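Long-range contacts in surface layer protein (Geobacillus stearothermophilus, PDB 2RA1), which forms part of the bacterial surface layer, its N-terminal part probably binding sugar polymers of the cell wall: residues 295-300 with 324-329; 242-247 with 289-294; 329-334 with 355-360; 231-236 with 317-322; 366-371 with 394-399. All coordinates share one frame; numbering follows the deposited sequence.

Contact 1 (295-300 with 324-329); sequences LVDGKT and TYNKPV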
# COMPACT_ATOMS: atom_id res chain seq x y z
N LEU A 295 30.46 24.58 -26.43
CA LEU A 295 29.24 24.20 -27.13
C LEU A 295 28.63 25.42 -27.83
O LEU A 295 28.51 26.49 -27.24
CB LEU A 295 28.23 23.59 -26.15
CG LEU A 295 28.70 22.39 -25.31
CD1 LEU A 295 27.85 22.20 -24.06
CD2 LEU A 295 28.71 21.13 -26.15
N VAL A 296 28.22 25.22 -29.08
CA VAL A 296 27.58 26.25 -29.88
C VAL A 296 26.08 26.34 -29.64
O VAL A 296 25.34 25.36 -29.78
CB VAL A 296 27.85 26.00 -31.38
CG1 VAL A 296 27.19 27.08 -32.23
CG2 VAL A 296 29.34 25.95 -31.63
N ASP A 297 25.64 27.55 -29.30
CA ASP A 297 24.24 27.87 -29.14
C ASP A 297 23.42 27.32 -30.31
O ASP A 297 23.75 27.55 -31.47
CB ASP A 297 24.10 29.39 -29.02
CG ASP A 297 22.69 29.84 -28.71
OD1 ASP A 297 22.45 31.07 -28.70
OD2 ASP A 297 21.82 28.98 -28.47
N GLY A 298 22.35 26.60 -29.99
CA GLY A 298 21.42 26.08 -30.98
C GLY A 298 21.83 24.79 -31.66
O GLY A 298 21.17 24.34 -32.60
N LYS A 299 22.92 24.19 -31.20
CA LYS A 299 23.41 22.95 -31.79
C LYS A 299 23.04 21.71 -30.99
O LYS A 299 22.86 21.76 -29.78
CB LYS A 299 24.92 23.00 -32.00
CG LYS A 299 25.37 23.94 -33.12
CD LYS A 299 24.84 23.46 -34.45
CE LYS A 299 24.46 24.61 -35.36
NZ LYS A 299 23.65 24.12 -36.53
N THR A 300 22.93 20.58 -31.69
CA THR A 300 22.60 19.32 -31.07
C THR A 300 23.85 18.45 -31.03
O THR A 300 24.68 18.46 -31.95
CB THR A 300 21.44 18.62 -31.83
OG1 THR A 300 20.26 19.44 -31.75
CG2 THR A 300 21.14 17.26 -31.25
N THR A 324 20.58 19.26 -26.82
CA THR A 324 20.70 20.42 -27.69
C THR A 324 20.98 21.56 -26.77
O THR A 324 20.32 21.69 -25.73
CB THR A 324 19.37 20.71 -28.45
OG1 THR A 324 18.99 19.56 -29.20
CG2 THR A 324 19.52 21.89 -29.41
N TYR A 325 21.98 22.36 -27.12
CA TYR A 325 22.37 23.49 -26.28
C TYR A 325 21.68 24.77 -26.73
O TYR A 325 21.77 25.15 -27.89
CB TYR A 325 23.89 23.67 -26.29
CG TYR A 325 24.36 24.90 -25.56
CD1 TYR A 325 24.03 25.12 -24.23
CD2 TYR A 325 25.13 25.86 -26.21
CE1 TYR A 325 24.45 26.25 -23.56
CE2 TYR A 325 25.55 26.99 -25.56
CZ TYR A 325 25.20 27.19 -24.24
OH TYR A 325 25.62 28.32 -23.60
N ASN A 326 20.96 25.40 -25.81
CA ASN A 326 20.31 26.68 -26.08
C ASN A 326 20.63 27.69 -25.00
O ASN A 326 20.30 27.50 -23.82
CB ASN A 326 18.80 26.51 -26.19
CG ASN A 326 18.39 25.70 -27.39
OD1 ASN A 326 18.67 26.07 -28.53
ND2 ASN A 326 17.73 24.57 -27.14
N LYS A 327 21.28 28.77 -25.40
CA LYS A 327 21.56 29.88 -24.51
C LYS A 327 20.35 30.82 -24.51
O LYS A 327 20.06 31.45 -25.52
CB LYS A 327 22.80 30.63 -25.00
CG LYS A 327 23.69 31.10 -23.89
CD LYS A 327 24.16 32.52 -24.12
CE LYS A 327 24.64 33.11 -22.80
NZ LYS A 327 23.81 32.61 -21.66
N PRO A 328 19.65 30.91 -23.37
CA PRO A 328 18.44 31.74 -23.28
C PRO A 328 18.71 33.19 -23.66
O PRO A 328 19.86 33.65 -23.64
CB PRO A 328 18.07 31.65 -21.79
CG PRO A 328 18.63 30.36 -21.35
CD PRO A 328 19.93 30.23 -22.10
N VAL A 329 17.66 33.89 -24.03
CA VAL A 329 17.79 35.28 -24.42
C VAL A 329 17.02 36.16 -23.46
O VAL A 329 15.81 36.36 -23.61
CB VAL A 329 17.25 35.47 -25.84
CG1 VAL A 329 17.71 36.82 -26.41
CG2 VAL A 329 17.70 34.31 -26.72
O HOH W 1 19.61 28.21 -29.46

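Contact 2 (242-247 with 289-294); sequences TSFKVT and VTLYDT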
# COMPACT_ATOMS: atom_id res chain seq x y z
N THR A 242 30.13 24.61 -21.55
CA THR A 242 31.27 23.69 -21.48
C THR A 242 31.02 22.47 -20.60
O THR A 242 31.96 21.84 -20.11
CB THR A 242 32.54 24.39 -21.00
OG1 THR A 242 32.27 25.06 -19.76
CG2 THR A 242 33.02 25.40 -22.04
N SER A 243 29.75 22.13 -20.41
CA SER A 243 29.42 20.97 -19.58
C SER A 243 28.00 20.48 -19.82
O SER A 243 27.13 21.23 -20.25
CB SER A 243 29.62 21.29 -18.10
OG SER A 243 28.73 22.31 -17.67
N PHE A 244 27.78 19.20 -19.53
CA PHE A 244 26.46 18.61 -19.65
C PHE A 244 26.21 17.61 -18.53
O PHE A 244 27.14 17.10 -17.92
CB PHE A 244 26.26 17.97 -21.04
CG PHE A 244 27.10 16.75 -21.28
CD1 PHE A 244 26.68 15.51 -20.86
CD2 PHE A 244 28.31 16.86 -21.94
CE1 PHE A 244 27.46 14.38 -21.08
CE2 PHE A 244 29.10 15.75 -22.17
CZ PHE A 244 28.68 14.51 -21.74
N LYS A 245 24.94 17.35 -18.28
CA LYS A 245 24.50 16.44 -17.24
C LYS A 245 24.15 15.10 -17.85
O LYS A 245 23.45 15.03 -18.86
CB LYS A 245 23.26 17.02 -16.55
CG LYS A 245 22.69 16.17 -15.44
CD LYS A 245 21.39 16.78 -14.97
CE LYS A 245 20.86 16.12 -13.70
NZ LYS A 245 19.57 16.76 -13.27
N VAL A 246 24.65 14.02 -17.25
CA VAL A 246 24.20 12.68 -17.61
C VAL A 246 23.47 12.03 -16.43
O VAL A 246 23.91 12.13 -15.28
CB VAL A 246 25.36 11.79 -18.04
CG1 VAL A 246 26.42 11.75 -16.95
CG2 VAL A 246 24.87 10.38 -18.38
N THR A 247 22.35 11.37 -16.73
CA THR A 247 21.54 10.70 -15.71
C THR A 247 21.56 9.16 -15.85
O THR A 247 21.40 8.63 -16.95
CB THR A 247 20.08 11.17 -15.78
OG1 THR A 247 20.03 12.59 -15.63
CG2 THR A 247 19.24 10.51 -14.69
N VAL A 289 29.70 16.18 -16.82
CA VAL A 289 30.83 16.06 -17.72
C VAL A 289 31.27 17.44 -18.24
O VAL A 289 30.48 18.18 -18.83
CB VAL A 289 30.53 15.11 -18.89
CG1 VAL A 289 31.68 15.11 -19.89
CG2 VAL A 289 30.27 13.69 -18.38
N THR A 290 32.52 17.78 -17.97
CA THR A 290 33.06 19.06 -18.37
C THR A 290 33.89 18.88 -19.65
O THR A 290 34.66 17.91 -19.78
CB THR A 290 33.91 19.67 -17.22
OG1 THR A 290 33.08 19.89 -16.07
CG2 THR A 290 34.51 20.99 -17.64
N LEU A 291 33.72 19.79 -20.59
CA LEU A 291 34.41 19.71 -21.87
C LEU A 291 35.55 20.72 -21.92
O LEU A 291 35.48 21.76 -21.28
CB LEU A 291 33.43 20.01 -22.99
CG LEU A 291 32.19 19.12 -22.98
CD1 LEU A 291 31.11 19.66 -23.94
CD2 LEU A 291 32.61 17.68 -23.33
N TYR A 292 36.60 20.39 -22.66
CA TYR A 292 37.61 21.36 -23.02
C TYR A 292 37.00 22.33 -24.02
O TYR A 292 37.24 23.53 -23.98
CB TYR A 292 38.83 20.68 -23.65
CG TYR A 292 39.77 20.06 -22.65
CD1 TYR A 292 39.98 18.68 -22.62
CD2 TYR A 292 40.44 20.84 -21.73
CE1 TYR A 292 40.84 18.11 -21.70
CE2 TYR A 292 41.30 20.29 -20.80
CZ TYR A 292 41.50 18.92 -20.79
OH TYR A 292 42.36 18.37 -19.86
N ASP A 293 36.21 21.79 -24.93
CA ASP A 293 35.70 22.56 -26.04
C ASP A 293 34.37 23.19 -25.69
O ASP A 293 33.72 22.80 -24.72
CB ASP A 293 35.60 21.67 -27.28
CG ASP A 293 36.93 21.05 -27.66
OD1 ASP A 293 37.05 19.81 -27.68
OD2 ASP A 293 37.88 21.81 -27.90
N THR A 294 33.98 24.18 -26.48
CA THR A 294 32.83 25.01 -26.19
C THR A 294 31.63 24.62 -27.05
O THR A 294 31.76 24.34 -28.25
CB THR A 294 33.16 26.48 -26.44
OG1 THR A 294 34.39 26.79 -25.78
CG2 THR A 294 32.04 27.37 -25.91

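Contact 3 (329-334 with 355-360); sequences VPASIT and KDAAGN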
# COMPACT_ATOMS: atom_id res chain seq x y z
N VAL A 329 17.66 33.89 -24.03
CA VAL A 329 17.79 35.28 -24.42
C VAL A 329 17.02 36.16 -23.46
O VAL A 329 15.81 36.36 -23.61
CB VAL A 329 17.25 35.47 -25.84
CG1 VAL A 329 17.71 36.82 -26.41
CG2 VAL A 329 17.70 34.31 -26.72
N PRO A 330 17.71 36.70 -22.44
CA PRO A 330 17.13 37.67 -21.51
C PRO A 330 16.55 38.86 -22.28
O PRO A 330 17.21 39.42 -23.15
CB PRO A 330 18.33 38.15 -20.70
CG PRO A 330 19.32 37.04 -20.79
CD PRO A 330 19.14 36.45 -22.16
N ALA A 331 15.32 39.23 -21.95
CA ALA A 331 14.71 40.39 -22.58
C ALA A 331 14.33 41.41 -21.52
O ALA A 331 14.38 42.62 -21.77
CB ALA A 331 13.50 39.97 -23.36
N SER A 332 13.93 40.94 -20.35
CA SER A 332 13.59 41.86 -19.27
C SER A 332 14.10 41.40 -17.90
O SER A 332 14.38 40.21 -17.68
CB SER A 332 12.08 42.15 -19.26
OG SER A 332 11.37 41.23 -18.46
N ILE A 333 14.24 42.35 -16.98
CA ILE A 333 14.64 42.03 -15.63
C ILE A 333 14.01 43.01 -14.66
O ILE A 333 14.00 44.21 -14.90
CB ILE A 333 16.17 41.99 -15.46
CG1 ILE A 333 16.50 41.42 -14.09
CG2 ILE A 333 16.78 43.36 -15.65
CD1 ILE A 333 17.95 41.45 -13.75
N THR A 334 13.45 42.47 -13.57
CA THR A 334 12.84 43.30 -12.54
C THR A 334 13.07 42.74 -11.14
O THR A 334 13.31 41.55 -10.97
CB THR A 334 11.34 43.43 -12.76
OG1 THR A 334 10.75 42.12 -12.71
CG2 THR A 334 11.05 44.05 -14.13
N LYS A 355 13.21 37.53 -17.63
CA LYS A 355 12.33 36.90 -18.60
C LYS A 355 12.84 37.08 -20.03
O LYS A 355 13.58 38.03 -20.31
CB LYS A 355 10.92 37.48 -18.47
CG LYS A 355 10.34 37.24 -17.12
CD LYS A 355 8.97 37.87 -17.00
CE LYS A 355 8.35 37.53 -15.66
NZ LYS A 355 6.99 38.13 -15.52
N ASP A 356 12.47 36.17 -20.91
CA ASP A 356 12.70 36.34 -22.35
C ASP A 356 11.57 37.18 -22.93
O ASP A 356 10.66 37.58 -22.20
CB ASP A 356 12.74 34.98 -23.06
CG ASP A 356 11.46 34.17 -22.87
OD1 ASP A 356 10.44 34.76 -22.44
OD2 ASP A 356 11.49 32.95 -23.14
N ALA A 357 11.61 37.40 -24.24
CA ALA A 357 10.67 38.33 -24.89
C ALA A 357 9.20 37.91 -24.76
O ALA A 357 8.32 38.75 -24.54
CB ALA A 357 11.06 38.50 -26.34
N ALA A 358 8.95 36.61 -24.90
CA ALA A 358 7.64 36.02 -24.66
C ALA A 358 7.16 36.16 -23.19
O ALA A 358 6.00 35.88 -22.88
CB ALA A 358 7.67 34.54 -25.05
N GLY A 359 8.06 36.56 -22.30
CA GLY A 359 7.69 36.82 -20.92
C GLY A 359 7.75 35.58 -20.06
O GLY A 359 7.17 35.53 -18.98
N ASN A 360 8.45 34.56 -20.57
CA ASN A 360 8.76 33.39 -19.77
C ASN A 360 9.97 33.66 -18.90
O ASN A 360 10.96 34.25 -19.36
CB ASN A 360 9.05 32.19 -20.66
CG ASN A 360 7.90 31.88 -21.58
OD1 ASN A 360 6.78 31.64 -21.13
ND2 ASN A 360 8.17 31.89 -22.88
O HOH W 2 14.10 36.70 -25.36
O HOH W 3 10.20 39.98 -21.44

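Contact 4 (231-236 with 317-322); sequences PKVESV and ETSTNE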
# COMPACT_ATOMS: atom_id res chain seq x y z
N PRO A 231 21.40 -1.74 -15.65
CA PRO A 231 21.90 -0.36 -15.52
C PRO A 231 21.81 0.36 -16.86
O PRO A 231 22.31 -0.14 -17.86
CB PRO A 231 23.37 -0.56 -15.12
CG PRO A 231 23.68 -1.97 -15.54
CD PRO A 231 22.43 -2.71 -15.24
N LYS A 232 21.16 1.51 -16.88
CA LYS A 232 20.93 2.20 -18.13
C LYS A 232 21.32 3.67 -18.06
O LYS A 232 21.29 4.28 -16.99
CB LYS A 232 19.46 2.08 -18.54
CG LYS A 232 19.24 2.16 -20.03
CD LYS A 232 18.97 0.79 -20.61
CE LYS A 232 17.69 0.20 -20.03
NZ LYS A 232 17.85 -0.35 -18.66
N VAL A 233 21.70 4.23 -19.21
CA VAL A 233 21.88 5.67 -19.33
C VAL A 233 20.52 6.21 -19.70
O VAL A 233 19.94 5.82 -20.71
CB VAL A 233 22.88 6.04 -20.45
CG1 VAL A 233 22.79 7.53 -20.77
CG2 VAL A 233 24.29 5.66 -20.07
N GLU A 234 20.02 7.12 -18.87
CA GLU A 234 18.68 7.64 -19.07
C GLU A 234 18.65 8.91 -19.92
O GLU A 234 17.73 9.09 -20.71
CB GLU A 234 18.00 7.89 -17.72
CG GLU A 234 16.49 7.97 -17.81
CD GLU A 234 15.84 8.29 -16.48
OE1 GLU A 234 14.92 7.56 -16.07
OE2 GLU A 234 16.27 9.28 -15.84
N SER A 235 19.64 9.78 -19.77
CA SER A 235 19.56 11.05 -20.48
C SER A 235 20.77 11.95 -20.36
O SER A 235 21.61 11.79 -19.47
CB SER A 235 18.31 11.83 -20.03
OG SER A 235 18.44 12.27 -18.69
N VAL A 236 20.85 12.91 -21.27
CA VAL A 236 21.85 13.95 -21.18
C VAL A 236 21.20 15.30 -21.46
O VAL A 236 20.25 15.41 -22.24
CB VAL A 236 23.06 13.66 -22.10
CG1 VAL A 236 23.83 12.44 -21.58
CG2 VAL A 236 22.63 13.46 -23.57
N GLU A 317 24.77 -0.76 -21.10
CA GLU A 317 24.92 -1.02 -22.52
C GLU A 317 25.49 0.24 -23.19
O GLU A 317 25.07 1.36 -22.87
CB GLU A 317 23.58 -1.41 -23.13
CG GLU A 317 23.70 -2.43 -24.24
CD GLU A 317 24.19 -3.79 -23.76
OE1 GLU A 317 23.65 -4.31 -22.76
OE2 GLU A 317 25.12 -4.35 -24.39
N THR A 318 26.45 0.07 -24.10
CA THR A 318 26.86 1.23 -24.87
C THR A 318 25.58 1.93 -25.30
O THR A 318 24.63 1.30 -25.74
CB THR A 318 27.77 0.89 -26.07
OG1 THR A 318 28.99 0.33 -25.59
CG2 THR A 318 28.10 2.16 -26.87
N SER A 319 25.55 3.24 -25.13
CA SER A 319 24.32 3.97 -25.34
C SER A 319 24.59 5.27 -26.07
O SER A 319 25.67 5.84 -25.98
CB SER A 319 23.66 4.23 -24.00
OG SER A 319 22.50 5.00 -24.15
N THR A 320 23.59 5.71 -26.81
CA THR A 320 23.67 6.95 -27.55
C THR A 320 22.54 7.84 -27.08
O THR A 320 21.40 7.41 -26.99
CB THR A 320 23.48 6.69 -29.02
OG1 THR A 320 24.33 5.61 -29.40
CG2 THR A 320 23.80 7.92 -29.83
N ASN A 321 22.88 9.07 -26.73
CA ASN A 321 21.91 10.00 -26.17
C ASN A 321 22.31 11.41 -26.56
O ASN A 321 23.48 11.77 -26.48
CB ASN A 321 21.89 9.88 -24.65
CG ASN A 321 21.81 8.44 -24.19
OD1 ASN A 321 22.63 7.60 -24.56
ND2 ASN A 321 20.81 8.14 -23.37
N GLU A 322 21.34 12.20 -27.01
CA GLU A 322 21.65 13.56 -27.44
C GLU A 322 21.03 14.63 -26.54
O GLU A 322 20.14 14.37 -25.72
CB GLU A 322 21.29 13.80 -28.93
CG GLU A 322 19.86 13.45 -29.34
CD GLU A 322 19.54 13.82 -30.80
OE1 GLU A 322 18.59 14.63 -31.01
OE2 GLU A 322 20.22 13.31 -31.72

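Contact 5 (366-371 with 394-399); sequences FELEFT and ATVKGT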
# COMPACT_ATOMS: atom_id res chain seq x y z
N PHE A 366 22.45 32.44 -17.17
CA PHE A 366 22.86 33.83 -17.30
C PHE A 366 23.53 34.35 -16.04
O PHE A 366 23.27 33.85 -14.94
CB PHE A 366 21.66 34.71 -17.62
CG PHE A 366 20.63 34.71 -16.54
CD1 PHE A 366 20.78 35.52 -15.42
CD2 PHE A 366 19.52 33.89 -16.63
CE1 PHE A 366 19.85 35.51 -14.42
CE2 PHE A 366 18.58 33.88 -15.63
CZ PHE A 366 18.74 34.69 -14.52
N GLU A 367 24.36 35.37 -16.20
CA GLU A 367 25.02 36.01 -15.07
C GLU A 367 24.42 37.37 -14.72
O GLU A 367 23.94 38.11 -15.59
CB GLU A 367 26.52 36.13 -15.33
CG GLU A 367 27.30 34.86 -15.02
CD GLU A 367 28.79 35.02 -15.28
OE1 GLU A 367 29.56 35.18 -14.30
OE2 GLU A 367 29.19 34.98 -16.47
N LEU A 368 24.47 37.69 -13.43
CA LEU A 368 23.96 38.96 -12.94
C LEU A 368 25.05 39.83 -12.37
O LEU A 368 25.85 39.37 -11.54
CB LEU A 368 22.93 38.72 -11.85
CG LEU A 368 21.59 38.23 -12.36
CD1 LEU A 368 20.71 37.86 -11.16
CD2 LEU A 368 20.93 39.31 -13.26
N GLU A 369 25.09 41.10 -12.78
CA GLU A 369 26.00 42.04 -12.15
C GLU A 369 25.19 43.16 -11.49
O GLU A 369 24.15 43.56 -12.01
CB GLU A 369 27.03 42.57 -13.15
CG GLU A 369 26.44 43.39 -14.28
CD GLU A 369 27.46 43.67 -15.37
OE1 GLU A 369 27.24 44.64 -16.15
OE2 GLU A 369 28.48 42.93 -15.44
N PHE A 370 25.67 43.63 -10.34
CA PHE A 370 24.96 44.61 -9.52
C PHE A 370 25.77 45.86 -9.23
O PHE A 370 26.99 45.82 -9.11
CB PHE A 370 24.56 44.02 -8.16
CG PHE A 370 23.60 42.88 -8.23
CD1 PHE A 370 24.05 41.57 -8.25
CD2 PHE A 370 22.25 43.11 -8.27
CE1 PHE A 370 23.15 40.49 -8.31
CE2 PHE A 370 21.33 42.02 -8.34
CZ PHE A 370 21.79 40.73 -8.35
N THR A 371 25.06 46.98 -9.10
CA THR A 371 25.62 48.14 -8.44
C THR A 371 24.64 48.54 -7.36
O THR A 371 23.45 48.22 -7.40
CB THR A 371 25.85 49.32 -9.41
OG1 THR A 371 24.59 49.91 -9.75
CG2 THR A 371 26.56 48.84 -10.66
N ALA A 394 20.25 45.77 -10.99
CA ALA A 394 20.60 44.48 -11.55
C ALA A 394 20.70 44.58 -13.08
O ALA A 394 19.80 45.12 -13.75
CB ALA A 394 19.60 43.41 -11.14
N THR A 395 21.80 44.09 -13.63
CA THR A 395 22.00 44.05 -15.06
C THR A 395 22.41 42.62 -15.39
O THR A 395 23.23 42.04 -14.70
CB THR A 395 23.10 45.03 -15.54
OG1 THR A 395 22.71 46.38 -15.27
CG2 THR A 395 23.31 44.90 -17.05
N VAL A 396 21.79 42.05 -16.43
CA VAL A 396 22.19 40.73 -16.90
C VAL A 396 23.48 40.90 -17.68
O VAL A 396 23.50 41.59 -18.70
CB VAL A 396 21.15 40.11 -17.83
CG1 VAL A 396 21.65 38.78 -18.35
CG2 VAL A 396 19.84 39.93 -17.11
N LYS A 397 24.56 40.29 -17.21
CA LYS A 397 25.84 40.48 -17.87
C LYS A 397 25.84 39.67 -19.16
O LYS A 397 25.32 38.55 -19.20
CB LYS A 397 26.99 40.04 -16.96
CG LYS A 397 28.36 40.44 -17.46
CD LYS A 397 29.47 39.65 -16.77
CE LYS A 397 29.41 38.17 -17.14
NZ LYS A 397 30.70 37.44 -16.88
N GLY A 398 26.41 40.22 -20.24
CA GLY A 398 26.86 41.59 -20.31
C GLY A 398 26.05 42.22 -21.43
O GLY A 398 26.56 42.87 -22.35
N THR A 399 24.75 41.96 -21.34
CA THR A 399 23.74 42.49 -22.23
C THR A 399 23.32 43.87 -21.76
O THR A 399 23.97 44.46 -20.90
CB THR A 399 22.52 41.61 -22.16
OG1 THR A 399 21.87 41.84 -20.90
CG2 THR A 399 22.93 40.15 -22.23
O HOH W 4 24.07 46.48 -12.47

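Contact 1 (295-300 with 324-329)
Tyr325 sets the CD2-CE2 edge of its ring against the chain where it bends at residues 295-297. Val296 C lies in the ring plane, 3.6 Å from CD2 of Tyr325, and Asp297 N sits close to that plane. Leu295 O approaches obliquely, 3.4 Å from Tyr325 CE2, while Leu295 CB packs against CD2. CG of Tyr325 stands opposite its backbone N (chi1 174°), which swings the ring alongside this bend. Cutting Tyr325 back to an alanine would probably open a gap beside Leu295 CB and the backbone of Val296 and Asp297.

The side chain of Asp297 crosses that of Lys327 at about a right angle. Its OD2 accepts Lys327 N at 3.1 Å in a nearly straight bond (168°) that arrives from above the carboxylate plane, so the acid grips the lysine backbone, while the lysine's own chain runs off in another direction. A water donates to both Asp297 OD2 and Asn326 OD1. Farther along, Thr300 and Thr324 cross obliquely, their OG1 atoms hydrogen-bonded at 2.9 Å. Between these polar groups Gly298 N donates to Tyr325 O at 2.6 Å and Tyr325 N to Lys299 O at 2.9 Å.

Gly298, with its positive phi, suits the third position of the type II beta turn from Val296 to Lys299, which leads into the antiparallel pairing of strands 300-305 and 319-324 in the Ig-like domain.

Contact 2 (242-247 with 289-294)
Phe244 lays one face of its ring over Val289, whose CB stands 3.4 Å above the ring plane, offset toward the rim, in a CH-pi contact. The two form an antiparallel hydrogen-bonded pair within the sheet of the Ig-like domain, between strands 243-248 and 286-291, and their side chains point the same way. CG of Phe244 occupies the crowded position between backbone N and carbonyl carbon (chi1 68°), which folds the ring across to the neighbouring strand. There CZ comes within 3.5 Å of Val289 CB, CE2 lies 3.5 Å from Val289 CG1, and the ring edge meets Leu291 CD2. Beyond these, Phe244 also meets Phe323 and Ile264 in the domain interior. A serine in place of Phe244 would probably leave Val289 without the ring over it and open a gap beside Leu291 CD2.

The two backbones are joined by Phe244 N to Val289 O and by Val289 N to Phe244 O at 2.9 Å. Ser243 pairs with Thr290 on the other face, its OG bonded to Asp240 OD1. At the strand end Leu291 N reaches Thr242 O at 2.7 Å, almost perfectly straight at the hydrogen (177°), yet with the donor lying 37° out of the carbonyl plane.

Contact 3 (329-334 with 355-360)
Lys355 carries the backbone hydrogen bonds of this contact. Its O accepts two donors, Ala331 N at 2.7 Å and Ser332 N at 2.9 Å, the first in the carbonyl plane and the second tilted 28° from it, while Lys355 N returns a bond to Ser332 O. This is a classic beta bulge, Ala331 and Ser332 together facing Lys355. A weaker backbone approach lies next to it, a CA-H...O contact from Asp356 CA to Val329 O.

Van der Waals touches fill in beside the bulge. Ala331 CB presses 3.3 Å from Ala357 N and 4.1 Å from Ala357 CB. Ser332 OG rests at 3.8 Å from Lys355 CB, beyond which the lysine runs out extended and away.

Water extends the polar network. One molecule donates to Val329 O and accepts from Ala357 N, bridging the two segments where no direct bond joins these residues; a second donates to Asp356 O and reaches Ser332 OG weakly.

Within 355-360 the chain doubles back as a type I turn from Asp356 to Gly359. Asp356 folds its carboxylate over that turn (chi1 58°), and OD1 accepts Asn360 N at 2.7 Å.

The contact closes the short antiparallel pair of strands 332-335 and 352-355. From its first strand Ile333 points away from 355-360 to meet Ala394 of strand 389-397, and Pro330 packs on Val396 of that same strand.

Contact 4 (231-236 with 317-322)
Val233 faces Ser319, and Val236 lies across from Glu322, along two strands that run the same way at 27° to each other, their axes 6.1 Å apart at closest approach. No hydrogen bond joins 231-236 to 317-322. These are the first and last strands of the seven-stranded antiparallel sheet, whose outer edges curl round until they meet here. Each is bonded on its other side: Glu234 and Ser235 form a classic bulge opposite Thr247, while Ser319 and Asn321 pair with Thr305 and Val303 of strand 300-305.

Side chains bridge the separation. CG1 of Val233 nestles against the amide of Asn321, 3.3 Å from ND2, and Val233 CB sits at 3.9 Å from Ser319 OG. The amide is held in place from its own strand: Ser319 OG donates to Asn321 OD1 at 2.6 Å, in the carbonyl plane and on a lone pair. With OG trans to N (chi1 176°), Ser319 leans along the strand toward the asparagine. Val236 directs CG2 onto the carbonyls of Asn321 and Glu322, 3.4 Å from Glu322 O, with Asn321 CB beside it at 3.8 Å.

Two valines thus pack against a serine-asparagine pair already joined to each other. The contact therefore rests on van der Waals fit of the valines against polar groups, the amide oxygen among them already bonded within its own strand, and no directional bond fixes the register between these two segments.

Contact 5 (366-371 with 394-399)
An antiparallel strand pair at the edge of the four-stranded mixed sheet in the C-terminal part of the chain brings Glu369 opposite Thr395. Strand 367-372 is one of the two edge strands, and strand 389-397 lies next to it. The pair is hydrogen-bonded in both directions: Glu369 N gives to Thr395 O at 2.8 Å, nearly straight (173°), and Thr395 N gives to Glu369 O at 2.9 Å. Two residues farther along, Lys397 N donates to Glu367 O.

On one face the apolar side chains meet. Phe370 places CE2 at 3.6 Å from Ala394 CB, approaching the methyl obliquely, and Leu368 CD2 lies 4.0 Å from Val396 CG2. Phe366 adds its CB, touching Val396 CG1. The same face receives Ile333 and Val352 from the facing two-stranded sheet, so it is the inner one.

The other face carries charge. Glu369 and Thr395 lie side by side, and the glutamate crosses Lys397 at about a right angle, its OE2 3.2 Å from CG of Lys397; the carboxylate thus rests on the lysine's aliphatic part, well short of NZ. That ammonium goes to Glu367 instead, whose side chain runs alongside that of Lys397 in the same direction. The lysine bends at chi3 (66°) to bring its tip round to this acid. The salt bridge measures 2.9 Å from Lys397 NZ to Glu367 OE2, though Glu367 is poorly ordered, so its position is less certain.

Past Lys397 comes a cis peptide to Gly398, after which the chain turns back and Val396 O accepts both Thr399 N and Thr399 OG1, the latter at 2.7 Å.

In the fold
After the helices of the N-terminal part, the chain reaches the first strand of the seven-stranded sheet at 231-236, where contact 4 opens. Contact 2 (242-247 with 289-294) is nested within the loop that contact 4 closes at 317-322, and it joins two neighbouring strands of the same sheet. Contact 1 opens at 295-300, inside that loop, but closes beyond it at 324-329, so contacts 1 and 4 cross. Val329, shared with contact 3, carries the chain out into the next part of the fold. Contacts 3 and 5 follow in series, each closing a loop of about twenty residues; Ile333 and Pro330 of contact 3 pack on the strands of contact 5, tying those two sheets together.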